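Local coordinates for protein L-lactate dehydrogenase (Trichomonas vaginalis, PDB 4UUL) that catalyses the NAD-dependent interconversion of pyruvate and L-lactate and belongs to a family generally assigned NAD-dependent malate dehydrogenase activity, at residues 15-29 with 240-253. The protein carries 1 engineered substitution. Residues are numbered along the deposited sequence; the frame is centred on the assembly and turned at random.
Sequences QIGYILSHWIASGEL and SAASPTKAAIQHMK
Thr-245 fits as a knob into the hole on helix 15-25 lined by Ile-16, Ile-19, Leu-20 and Trp-23. Its chi1 of -64° sets OG1 beside its own backbone N and leaves CG2 anti to that N, so the methyl is directed inward, its CG2 lying 3.6 Å from Trp-23 CE3. Thr-245 OG1 donates to Ala-241 O at 2.8 Å, reaching it from the face opposite to that used by Thr-245 N; two bonds thus hold the N-cap carbonyl.

Apolar packing extends along both helices. At the N-terminal end, Gln-15 CG lies 3.3 Å from Ala-241 CB, and Ile-16 CD1 meets the Pro-244 ring at CG. Farther on, Ile-249 CD1 lies 3.4 Å from Trp-23 CG, and Ile-249 CG1 packs against Leu-20 CD1. Leu-29 CD1 packs over the backbone N of Lys-253 and against Met-252 CG.

The polar closure is at Glu-28, just past the Schellman turn at Gly-27. The extended Lys-253 chain brings NZ to Glu-28 O at 3.2 Å (C=O...N angle 160°) and into a salt bridge with Glu-28 OE2 at 3.1 Å, met from above the carboxylate plane.

Across the subunit boundary, Tyr-18 OH is hydrogen-bonded to Ala-242 N of the second subunit. The helix axes approach to 9.0 Å at -45°, joining the first helix of the NAD-binding Rossmann fold, whose Gln-15 and Ile-16 bind NADH in other structures of this protein, to the C-terminal domain of the LDH/MDH superfamily.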
ATOM      1  N   GLN B  15      -4.669  -8.523   6.452  1.00 18.67           N
ATOM      2  CA  GLN B  15      -3.697  -7.471   6.142  1.00 20.10           C
ATOM      3  C   GLN B  15      -3.351  -7.387   4.651  1.00 15.75           C
ATOM      4  O   GLN B  15      -3.189  -6.300   4.119  1.00 17.12           O
ATOM      5  CB  GLN B  15      -2.440  -7.614   6.962  1.00 28.24           C
ATOM      6  CG  GLN B  15      -1.567  -6.387   6.811  1.00 38.83           C
ATOM      7  CD  GLN B  15      -2.313  -5.075   7.059  1.00 47.26           C
ATOM      8  OE1 GLN B  15      -2.351  -4.214   6.199  1.00 52.30           O
ATOM      9  NE2 GLN B  15      -2.921  -4.939   8.235  1.00 51.10           N
ATOM     10  N   ILE B  16      -3.175  -8.547   3.991  1.00 14.54           N
ATOM     11  CA  ILE B  16      -2.906  -8.508   2.575  1.00 13.72           C
ATOM     12  C   ILE B  16      -4.087  -7.839   1.860  1.00 14.26           C
ATOM     13  O   ILE B  16      -3.912  -6.927   1.024  1.00 14.58           O
ATOM     14  CB  ILE B  16      -2.592  -9.893   2.026  1.00 14.40           C
ATOM     15  CG1 ILE B  16      -1.215 -10.354   2.558  1.00 14.89           C
ATOM     16  CG2 ILE B  16      -2.643  -9.870   0.531  1.00 15.76           C
ATOM     17  CD1 ILE B  16      -0.896 -11.833   2.296  1.00 17.19           C
ATOM     18  N   GLY B  17      -5.300  -8.248   2.190  1.00 14.18           N
ATOM     19  CA  GLY B  17      -6.443  -7.673   1.527  1.00 14.22           C
ATOM     20  C   GLY B  17      -6.560  -6.171   1.678  1.00 13.73           C
ATOM     21  O   GLY B  17      -6.969  -5.448   0.760  1.00 14.20           O
ATOM     22  N   TYR B  18      -6.239  -5.728   2.878  1.00 13.61           N
ATOM     23  CA  TYR B  18      -6.296  -4.305   3.222  1.00 14.29           C
ATOM     24  C   TYR B  18      -5.381  -3.529   2.261  1.00 13.21           C
ATOM     25  O   TYR B  18      -5.773  -2.489   1.681  1.00 15.03           O
ATOM     26  CB  TYR B  18      -5.841  -4.130   4.650  1.00 15.77           C
ATOM     27  CG  TYR B  18      -5.856  -2.719   5.197  1.00 15.25           C
ATOM     28  CD1 TYR B  18      -7.040  -2.079   5.515  1.00 16.95           C
ATOM     29  CD2 TYR B  18      -4.706  -2.063   5.455  1.00 16.01           C
ATOM     30  CE1 TYR B  18      -7.066  -0.795   6.059  1.00 16.82           C
ATOM     31  CE2 TYR B  18      -4.705  -0.817   6.014  1.00 16.81           C
ATOM     32  CZ  TYR B  18      -5.877  -0.188   6.310  1.00 15.63           C
ATOM     33  OH  TYR B  18      -5.811   1.025   6.908  1.00 16.68           O
ATOM     34  N   ILE B  19      -4.129  -3.963   2.145  1.00 12.79           N
ATOM     35  CA  ILE B  19      -3.165  -3.244   1.337  1.00 12.95           C
ATOM     36  C   ILE B  19      -3.489  -3.411  -0.167  1.00 13.30           C
ATOM     37  O   ILE B  19      -3.383  -2.474  -0.953  1.00 13.56           O
ATOM     38  CB  ILE B  19      -1.692  -3.645   1.665  1.00 15.05           C
ATOM     39  CG1 ILE B  19      -1.389  -3.409   3.136  1.00 17.94           C
ATOM     40  CG2 ILE B  19      -0.726  -2.936   0.759  1.00 15.89           C
ATOM     41  CD1 ILE B  19      -0.106  -3.988   3.621  1.00 20.01           C
ATOM     42  N   LEU B  20      -3.729  -4.659  -0.552  1.00 12.57           N
ATOM     43  CA  LEU B  20      -4.010  -4.954  -1.940  1.00 12.82           C
ATOM     44  C   LEU B  20      -5.189  -4.172  -2.503  1.00 12.52           C
ATOM     45  O   LEU B  20      -5.136  -3.663  -3.621  1.00 13.80           O
ATOM     46  CB  LEU B  20      -4.231  -6.457  -2.047  1.00 14.79           C
ATOM     47  CG  LEU B  20      -4.437  -7.108  -3.369  1.00 16.40           C
ATOM     48  CD1 LEU B  20      -3.238  -6.876  -4.309  1.00 16.78           C
ATOM     49  CD2 LEU B  20      -4.702  -8.628  -3.151  1.00 18.76           C
ATOM     50  N   SER B  21      -6.262  -4.127  -1.749  1.00 12.59           N
ATOM     51  CA  SER B  21      -7.425  -3.386  -2.201  0.80 14.00           C
ATOM     52  C   SER B  21      -7.113  -1.921  -2.427  1.00 12.30           C
ATOM     53  O   SER B  21      -7.494  -1.381  -3.450  1.00 13.46           O
ATOM     54  CB  SER B  21      -8.599  -3.546  -1.235  0.80 16.18           C
ATOM     55  OG  SER B  21      -8.285  -3.051   0.059  0.80 16.61           O
ATOM     56  N   HIS B  22      -6.405  -1.298  -1.494  1.00 13.09           N
ATOM     57  CA  HIS B  22      -6.069   0.104  -1.694  1.00 12.88           C
ATOM     58  C   HIS B  22      -5.110   0.325  -2.872  1.00 12.45           C
ATOM     59  O   HIS B  22      -5.260   1.263  -3.649  1.00 14.09           O
ATOM     60  CB  HIS B  22      -5.476   0.697  -0.414  1.00 13.67           C
ATOM     61  CG  HIS B  22      -6.478   1.051   0.641  1.00 13.81           C
ATOM     62  ND1 HIS B  22      -6.964   0.149   1.552  1.00 14.61           N
ATOM     63  CD2 HIS B  22      -7.087   2.232   0.926  1.00 13.30           C
ATOM     64  CE1 HIS B  22      -7.852   0.756   2.329  1.00 15.24           C
ATOM     65  NE2 HIS B  22      -7.944   2.009   1.962  1.00 15.07           N
ATOM     66  N   TRP B  23      -4.169  -0.584  -3.022  0.54 12.03           N
ATOM     67  CA  TRP B  23      -3.170  -0.460  -4.061  0.54 12.89           C
ATOM     68  C   TRP B  23      -3.847  -0.572  -5.413  0.54 13.24           C
ATOM     69  O   TRP B  23      -3.625   0.237  -6.306  0.54 14.70           O
ATOM     70  CB  TRP B  23      -2.100  -1.519  -3.858  0.54 14.05           C
ATOM     71  CG  TRP B  23      -0.706  -1.160  -4.381  0.54 16.35           C
ATOM     72  CD1 TRP B  23      -0.399  -0.208  -5.300  0.54 20.40           C
ATOM     73  CD2 TRP B  23       0.553  -1.708  -3.948  0.54 16.65           C
ATOM     74  NE1 TRP B  23       0.963  -0.184  -5.538  0.54 22.48           N
ATOM     75  CE2 TRP B  23       1.571  -1.078  -4.698  0.54 20.26           C
ATOM     76  CE3 TRP B  23       0.911  -2.662  -3.011  0.54 19.44           C
ATOM     77  CZ2 TRP B  23       2.916  -1.369  -4.523  0.54 21.00           C
ATOM     78  CZ3 TRP B  23       2.249  -2.954  -2.845  0.54 22.10           C
ATOM     79  CH2 TRP B  23       3.228  -2.319  -3.600  0.54 21.81           C
ATOM     80  N   ILE B  24      -4.722  -1.548  -5.557  1.00 13.34           N
ATOM     81  CA  ILE B  24      -5.470  -1.715  -6.805  1.00 13.97           C
ATOM     82  C   ILE B  24      -6.386  -0.502  -7.063  1.00 14.28           C
ATOM     83  O   ILE B  24      -6.465   0.024  -8.185  1.00 14.51           O
ATOM     84  CB  ILE B  24      -6.277  -3.017  -6.791  1.00 14.24           C
ATOM     85  CG1 ILE B  24      -5.293  -4.206  -6.840  1.00 14.55           C
ATOM     86  CG2 ILE B  24      -7.214  -3.094  -8.007  1.00 14.63           C
ATOM     87  CD1 ILE B  24      -5.898  -5.516  -6.568  1.00 14.99           C
ATOM     88  N   ALA B  25      -7.080  -0.047  -6.019  1.00 13.25           N
ATOM     89  CA  ALA B  25      -7.995   1.080  -6.166  1.00 13.40           C
ATOM     90  C   ALA B  25      -7.275   2.370  -6.551  1.00 14.97           C
ATOM     91  O   ALA B  25      -7.901   3.262  -7.127  1.00 15.54           O
ATOM     92  CB  ALA B  25      -8.798   1.295  -4.933  1.00 14.21           C
ATOM     93  N   SER B  26      -5.995   2.475  -6.199  1.00 14.36           N
ATOM     94  CA  SER B  26      -5.192   3.630  -6.540  1.00 16.49           C
ATOM     95  C   SER B  26      -4.833   3.695  -8.003  1.00 15.82           C
ATOM     96  O   SER B  26      -4.283   4.723  -8.431  1.00 18.10           O
ATOM     97  CB  SER B  26      -3.911   3.640  -5.710  1.00 16.63           C
ATOM     98  OG  SER B  26      -2.931   2.771  -6.246  1.00 19.40           O
ATOM     99  N   GLY B  27      -5.115   2.627  -8.778  1.00 16.33           N
ATOM    100  CA  GLY B  27      -4.885   2.635 -10.207  1.00 17.43           C
ATOM    101  C   GLY B  27      -3.677   1.840 -10.676  1.00 17.36           C
ATOM    102  O   GLY B  27      -3.389   1.788 -11.882  1.00 20.19           O
ATOM    103  N   GLU B  28      -2.969   1.188  -9.757  1.00 17.65           N
ATOM    104  CA  GLU B  28      -1.688   0.584 -10.091  1.00 19.83           C
ATOM    105  C   GLU B  28      -1.797  -0.672 -10.950  1.00 20.21           C
ATOM    106  O   GLU B  28      -0.853  -1.000 -11.657  1.00 24.71           O
ATOM    107  CB  GLU B  28      -0.929   0.242  -8.820  1.00 22.89           C
ATOM    108  CG  GLU B  28       0.238  -0.725  -9.014  1.00 24.04           C
ATOM    109  CD  GLU B  28       1.332  -0.173  -9.913  1.00 28.00           C
ATOM    110  OE1 GLU B  28       1.385   1.076 -10.134  1.00 29.95           O
ATOM    111  OE2 GLU B  28       2.153  -1.011 -10.375  1.00 28.26           O
ATOM    112  N   LEU B  29      -2.925  -1.362 -10.909  1.00 16.21           N
ATOM    113  CA  LEU B  29      -3.035  -2.642 -11.620  1.00 15.35           C
ATOM    114  C   LEU B  29      -3.544  -2.424 -13.051  1.00 16.92           C
ATOM    115  O   LEU B  29      -2.934  -2.907 -13.992  1.00 17.94           O
ATOM    116  CB  LEU B  29      -3.987  -3.538 -10.856  1.00 15.63           C
ATOM    117  CG  LEU B  29      -4.212  -4.914 -11.480  1.00 15.24           C
ATOM    118  CD1 LEU B  29      -2.926  -5.688 -11.646  1.00 16.23           C
ATOM    119  CD2 LEU B  29      -5.153  -5.763 -10.627  1.00 16.29           C
ATOM    120  N   SER B 240       4.348 -11.619   6.865  1.00 23.93           N
ATOM    121  CA  SER B 240       4.501 -10.567   5.882  0.54 18.49           C
ATOM    122  C   SER B 240       3.159 -10.242   5.222  1.00 18.01           C
ATOM    123  O   SER B 240       2.257 -11.082   5.129  1.00 20.55           O
ATOM    124  CB  SER B 240       5.558 -10.958   4.847  0.54 15.94           C
ATOM    125  OG  SER B 240       6.865 -11.046   5.424  0.54 16.80           O
ATOM    126  N   ALA B 241       3.038  -9.001   4.794  1.00 17.18           N
ATOM    127  CA  ALA B 241       1.817  -8.521   4.150  1.00 15.20           C
ATOM    128  C   ALA B 241       2.124  -7.607   2.957  1.00 13.87           C
ATOM    129  O   ALA B 241       1.688  -7.851   1.837  1.00 14.73           O
ATOM    130  CB  ALA B 241       0.903  -7.871   5.147  1.00 17.78           C
ATOM    131  N   ALA B 242       2.883  -6.530   3.180  1.00 13.21           N
ATOM    132  CA  ALA B 242       3.233  -5.648   2.097  1.00 13.49           C
ATOM    133  C   ALA B 242       4.045  -6.331   1.020  1.00 12.92           C
ATOM    134  O   ALA B 242       3.803  -6.082  -0.155  1.00 13.10           O
ATOM    135  CB  ALA B 242       3.964  -4.432   2.605  1.00 14.73           C
ATOM    136  N   SER B 243       4.995  -7.192   1.383  1.00 13.41           N
ATOM    137  CA  SER B 243       5.838  -7.838   0.381  1.00 13.05           C
ATOM    138  C   SER B 243       5.094  -8.868  -0.490  1.00 11.73           C
ATOM    139  O   SER B 243       5.282  -8.851  -1.702  1.00 11.96           O
ATOM    140  CB  SER B 243       7.174  -8.341   0.955  1.00 14.34           C
ATOM    141  OG  SER B 243       6.940  -9.266   1.973  1.00 16.04           O
ATOM    142  N   PRO B 244       4.248  -9.746   0.093  1.00 12.80           N
ATOM    143  CA  PRO B 244       3.454 -10.605  -0.823  1.00 13.46           C
ATOM    144  C   PRO B 244       2.482  -9.794  -1.653  1.00 11.85           C
ATOM    145  O   PRO B 244       2.220 -10.164  -2.791  1.00 13.10           O
ATOM    146  CB  PRO B 244       2.756 -11.593   0.110  1.00 15.02           C
ATOM    147  CG  PRO B 244       2.828 -10.990   1.471  1.00 15.43           C
ATOM    148  CD  PRO B 244       4.098 -10.174   1.493  1.00 14.24           C
ATOM    149  N   THR B 245       1.969  -8.684  -1.121  1.00 12.29           N
ATOM    150  CA  THR B 245       1.050  -7.865  -1.893  1.00 12.62           C
ATOM    151  C   THR B 245       1.765  -7.274  -3.105  1.00 11.78           C
ATOM    152  O   THR B 245       1.245  -7.274  -4.224  1.00 12.35           O
ATOM    153  CB  THR B 245       0.450  -6.748  -1.032  1.00 12.92           C
ATOM    154  OG1 THR B 245      -0.354  -7.299   0.022  1.00 14.95           O
ATOM    155  CG2 THR B 245      -0.428  -5.848  -1.858  1.00 15.40           C
ATOM    156  N   LYS B 246       2.979  -6.754  -2.891  1.00 12.22           N
ATOM    157  CA  LYS B 246       3.794  -6.173  -3.951  1.00 12.01           C
ATOM    158  C   LYS B 246       3.995  -7.234  -5.050  1.00 12.43           C
ATOM    159  O   LYS B 246       3.844  -6.973  -6.234  1.00 12.28           O
ATOM    160  CB  LYS B 246       5.095  -5.652  -3.381  1.00 11.71           C
ATOM    161  CG  LYS B 246       6.002  -4.919  -4.379  1.00 12.71           C
ATOM    162  CD  LYS B 246       6.898  -5.785  -5.214  1.00 13.32           C
ATOM    163  CE  LYS B 246       7.708  -4.923  -6.186  1.00 12.60           C
ATOM    164  NZ  LYS B 246       8.688  -5.725  -6.950  1.00 14.27           N
ATOM    165  N   ALA B 247       4.398  -8.443  -4.658  1.00 11.63           N
ATOM    166  CA  ALA B 247       4.622  -9.519  -5.605  1.00 11.39           C
ATOM    167  C   ALA B 247       3.331  -9.914  -6.339  1.00 11.68           C
ATOM    168  O   ALA B 247       3.367 -10.212  -7.523  1.00 12.05           O
ATOM    169  CB  ALA B 247       5.185 -10.739  -4.873  1.00 12.72           C
ATOM    170  N   ALA B 248       2.206  -9.950  -5.617  1.00 11.34           N
ATOM    171  CA  ALA B 248       0.935 -10.306  -6.211  1.00 12.14           C
ATOM    172  C   ALA B 248       0.504  -9.346  -7.307  1.00 12.12           C
ATOM    173  O   ALA B 248       0.074  -9.753  -8.394  1.00 12.40           O
ATOM    174  CB  ALA B 248      -0.134 -10.461  -5.170  1.00 12.26           C
ATOM    175  N   ILE B 249       0.546  -8.070  -7.005  0.79 12.43           N
ATOM    176  CA  ILE B 249       0.236  -7.049  -8.000  0.79 14.95           C
ATOM    177  C   ILE B 249       1.174  -7.149  -9.179  0.79 14.27           C
ATOM    178  O   ILE B 249       0.731  -7.114 -10.326  0.79 14.64           O
ATOM    179  CB  ILE B 249       0.246  -5.644  -7.387  0.79 17.39           C
ATOM    180  CG1 ILE B 249      -0.945  -5.536  -6.414  0.79 20.20           C
ATOM    181  CG2 ILE B 249       0.192  -4.530  -8.462  0.79 20.15           C
ATOM    182  CD1 ILE B 249      -0.913  -4.309  -5.588  0.79 23.34           C
ATOM    183  N   GLN B 250       2.461  -7.299  -8.898  1.00 13.32           N
ATOM    184  CA  GLN B 250       3.473  -7.416  -9.939  1.00 13.99           C
ATOM    185  C   GLN B 250       3.163  -8.593 -10.898  1.00 13.53           C
ATOM    186  O   GLN B 250       3.172  -8.465 -12.125  1.00 14.21           O
ATOM    187  CB  GLN B 250       4.828  -7.627  -9.278  1.00 14.74           C
ATOM    188  CG  GLN B 250       5.983  -7.775 -10.247  1.00 14.78           C
ATOM    189  CD  GLN B 250       7.311  -7.706  -9.558  1.00 13.92           C
ATOM    190  OE1 GLN B 250       7.421  -7.898  -8.325  1.00 14.08           O
ATOM    191  NE2 GLN B 250       8.347  -7.440 -10.322  1.00 15.67           N
ATOM    192  N   HIS B 251       2.809  -9.736 -10.332  1.00 12.09           N
ATOM    193  CA  HIS B 251       2.454 -10.901 -11.127  1.00 12.88           C
ATOM    194  C   HIS B 251       1.203 -10.634 -11.929  1.00 12.48           C
ATOM    195  O   HIS B 251       1.168 -10.870 -13.144  1.00 13.05           O
ATOM    196  CB  HIS B 251       2.244 -12.090 -10.169  1.00 11.68           C
ATOM    197  CG  HIS B 251       1.816 -13.376 -10.807  1.00 11.41           C
ATOM    198  ND1 HIS B 251       2.437 -14.580 -10.567  1.00 12.08           N
ATOM    199  CD2 HIS B 251       0.732 -13.671 -11.587  1.00 13.03           C
ATOM    200  CE1 HIS B 251       1.802 -15.538 -11.191  1.00 12.99           C
ATOM    201  NE2 HIS B 251       0.748 -15.026 -11.807  1.00 13.84           N
ATOM    202  N   MET B 252       0.140 -10.156 -11.278  1.00 12.98           N
ATOM    203  CA  MET B 252      -1.108  -9.933 -11.997  1.00 13.60           C
ATOM    204  C   MET B 252      -0.946  -8.881 -13.104  1.00 14.16           C
ATOM    205  O   MET B 252      -1.492  -9.058 -14.192  1.00 14.63           O
ATOM    206  CB  MET B 252      -2.229  -9.565 -11.047  1.00 12.83           C
ATOM    207  CG  MET B 252      -3.608  -9.534 -11.736  1.00 14.86           C
ATOM    208  SD  MET B 252      -4.225 -11.151 -12.225  1.00 15.25           S
ATOM    209  CE  MET B 252      -4.905 -11.709 -10.641  1.00 16.12           C
ATOM    210  N   LYS B 253      -0.230  -7.796 -12.839  1.00 13.57           N
ATOM    211  CA  LYS B 253      -0.057  -6.776 -13.849  1.00 13.44           C
ATOM    212  C   LYS B 253       0.693  -7.318 -15.066  1.00 14.29           C
ATOM    213  O   LYS B 253       0.333  -7.026 -16.218  1.00 16.56           O
ATOM    214  CB  LYS B 253       0.669  -5.577 -13.216  1.00 15.32           C
ATOM    215  CG  LYS B 253       0.660  -4.331 -14.098  1.00 17.64           C
ATOM    216  CD  LYS B 253       1.373  -3.191 -13.427  1.00 19.91           C
ATOM    217  CE  LYS B 253       1.283  -1.929 -14.244  1.00 27.31           C
ATOM    218  NZ  LYS B 253       1.760  -0.783 -13.419  1.00 34.74           N
TER